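Local coordinates for cellulase (Xanthomonas axonopodis pv. citri, PDB 4W7W), which probably hydrolyses beta-1,4-glucosidic bonds in cellulose and related glucans, as a family 5 glycoside hydrolase with an (alpha/beta)8-barrel fold, at residues Phe149-Glu154 with Gln168-Ala173. Residues are numbered along the deposited sequence; the frame is centred on the assembly and turned at random.
Sequences FGLMNE and QGTITA. With BGC (beta-D-glucopyranose), chain C.
L151 and T170 meet methyl to methyl where L151, just past the end of barrel strand 147-150, packs against helix 160-176, which leads on to strand 183-186 in a beta-alpha-beta unit. From L151 CB, which points toward the helix, the side chain runs to CG, anti to the carbonyl carbon (chi1 -60°), and there it forks. CD2 of L151 touches the methyl of T170, with CG2 3.7 Å away. CD1 of L151 lies 4.0 Å from T170 CG2 and also reaches I171, meeting its CG1 at 4.2 Å with the two side chains crossing nearly at right angles. In the T170 conformer described, CG2 is anti to the backbone N and so faces L151, while the hydroxyl is hydrogen-bonded to the carbonyl of A166, one turn back in the helix. I174 of the same helix also packs on L151. Three residues after L151, E154 faces the substrate cleft: its OE1 accepts a 2.6 Å hydrogen bond from O4 of a bound glucose unit, while OE2 is hydrogen-bonded to H224, a grip that should steady the carboxylate. No hydrogen bond joins the two segments; they meet through buried methyl and methylene groups, whereas at the far end of 149-154 the E154 carboxylate makes a polar contact with the sugar.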
loop_
_atom_site.group_PDB
_atom_site.type_symbol
_atom_site.label_atom_id
_atom_site.label_comp_id
_atom_site.label_asym_id
_atom_site.label_seq_id
_atom_site.Cartn_x
_atom_site.Cartn_y
_atom_site.Cartn_z
ATOM N N PHE A 149 0.876 -8.950 -3.472
ATOM C CA PHE A 149 1.776 -8.933 -2.310
ATOM C C PHE A 149 2.392 -7.536 -2.143
ATOM O O PHE A 149 3.253 -7.136 -2.920
ATOM C CB PHE A 149 2.874 -9.974 -2.469
ATOM C CG PHE A 149 2.376 -11.388 -2.625
ATOM C CD1 PHE A 149 1.235 -11.861 -2.001
ATOM C CD2 PHE A 149 3.109 -12.283 -3.368
ATOM C CE1 PHE A 149 0.846 -13.185 -2.141
ATOM C CE2 PHE A 149 2.718 -13.614 -3.510
ATOM C CZ PHE A 149 1.594 -14.065 -2.875
ATOM N N GLY A 150 1.945 -6.808 -1.122
ATOM C CA GLY A 150 2.501 -5.489 -0.793
ATOM C C GLY A 150 3.623 -5.635 0.210
ATOM O O GLY A 150 3.401 -5.661 1.427
ATOM N N LEU A 151 4.843 -5.750 -0.298
ATOM C CA LEU A 151 5.979 -6.178 0.524
ATOM C C LEU A 151 6.170 -5.446 1.841
ATOM O O LEU A 151 6.510 -6.067 2.841
ATOM C CB LEU A 151 7.277 -6.078 -0.265
ATOM C CG LEU A 151 7.356 -6.912 -1.540
ATOM C CD1 LEU A 151 8.779 -6.861 -2.070
ATOM C CD2 LEU A 151 6.871 -8.344 -1.299
ATOM N N MET A 152 6.039 -4.118 1.836
ATOM C CA MET A 152 6.310 -3.382 3.059
ATOM C C MET A 152 5.768 -1.979 2.968
ATOM O O MET A 152 6.120 -1.233 2.051
ATOM C CB MET A 152 7.819 -3.273 3.303
ATOM C CG MET A 152 8.195 -2.564 4.588
ATOM S SD MET A 152 7.559 -3.330 6.092
ATOM C CE MET A 152 8.492 -4.860 6.085
ATOM N N ASN A 153 4.968 -1.574 3.938
ATOM C CA ASN A 153 4.503 -0.199 3.966
ATOM C C ASN A 153 5.638 0.742 4.351
ATOM O O ASN A 153 6.198 0.614 5.442
ATOM C CB ASN A 153 3.375 -0.014 4.948
ATOM C CG ASN A 153 2.835 1.387 4.892
ATOM O OD1 ASN A 153 2.303 1.787 3.857
ATOM N ND2 ASN A 153 2.980 2.144 5.958
ATOM N N GLU A 154 5.928 1.717 3.487
ATOM C CA GLU A 154 6.798 2.866 3.827
ATOM C C GLU A 154 8.086 2.515 4.585
ATOM O O GLU A 154 8.324 3.000 5.697
ATOM C CB GLU A 154 6.004 3.939 4.573
ATOM C CG GLU A 154 4.878 4.473 3.713
ATOM C CD GLU A 154 4.174 5.671 4.306
ATOM O OE1 GLU A 154 4.559 6.108 5.401
ATOM O OE2 GLU A 154 3.217 6.169 3.646
ATOM N N GLN A 168 15.019 -7.332 -2.835
ATOM C CA GLN A 168 15.435 -8.397 -3.741
ATOM C C GLN A 168 15.295 -9.765 -3.078
ATOM O O GLN A 168 14.794 -10.726 -3.674
ATOM C CB GLN A 168 16.875 -8.194 -4.212
ATOM C CG GLN A 168 17.319 -9.279 -5.186
ATOM C CD GLN A 168 16.544 -9.233 -6.480
ATOM O OE1 GLN A 168 16.752 -8.323 -7.288
ATOM N NE2 GLN A 168 15.626 -10.173 -6.672
ATOM N N GLY A 169 15.781 -9.871 -1.851
ATOM C CA GLY A 169 15.691 -11.141 -1.147
ATOM C C GLY A 169 14.249 -11.586 -0.984
ATOM O O GLY A 169 13.936 -12.772 -1.071
ATOM N N THR A 170 13.367 -10.635 -0.758
ATOM C CA THR A 170 11.964 -10.941 -0.588
ATOM C C THR A 170 11.306 -11.383 -1.899
ATOM O O THR A 170 10.554 -12.360 -1.926
ATOM C CB THR A 170 11.280 -9.705 -0.007
ATOM O OG1 THR A 170 11.846 -9.411 1.271
ATOM C CG2 THR A 170 9.812 -9.949 0.190
ATOM N N ILE A 171 11.578 -10.664 -2.983
ATOM C CA ILE A 171 11.081 -11.049 -4.308
ATOM C C ILE A 171 11.541 -12.464 -4.640
ATOM O O ILE A 171 10.755 -13.315 -5.059
ATOM C CB ILE A 171 11.557 -10.049 -5.368
ATOM C CG1 ILE A 171 10.876 -8.688 -5.176
ATOM C CG2 ILE A 171 11.326 -10.582 -6.764
ATOM C CD1 ILE A 171 11.622 -7.564 -5.865
ATOM N N THR A 172 12.816 -12.733 -4.428
ATOM C CA THR A 172 13.379 -14.042 -4.715
ATOM C C THR A 172 12.661 -15.115 -3.909
ATOM O O THR A 172 12.312 -16.175 -4.440
ATOM C CB THR A 172 14.889 -14.024 -4.467
ATOM O OG1 THR A 172 15.465 -13.147 -5.439
ATOM C CG2 THR A 172 15.505 -15.413 -4.539
ATOM N N ALA A 173 12.476 -14.862 -2.620
ATOM C CA ALA A 173 11.805 -15.820 -1.744
ATOM C C ALA A 173 10.395 -16.127 -2.239
ATOM O O ALA A 173 9.952 -17.286 -2.239
ATOM C CB ALA A 173 11.782 -15.320 -0.314
HETATM C C2 BGC C . 5.136 10.131 8.332
HETATM C C3 BGC C . 4.400 8.806 8.193
HETATM C C4 BGC C . 3.484 8.811 6.973
HETATM C C5 BGC C . 4.265 9.250 5.740
HETATM C C6 BGC C . 3.358 9.446 4.539
HETATM C C1 BGC C . 5.846 10.443 7.029
HETATM O O2 BGC C . 6.107 10.081 9.382
HETATM O O3 BGC C . 3.624 8.573 9.368
HETATM O O4 BGC C . 2.877 7.531 6.792
HETATM O O5 BGC C . 4.894 10.510 5.970
HETATM O O6 BGC C . 4.103 9.919 3.412
#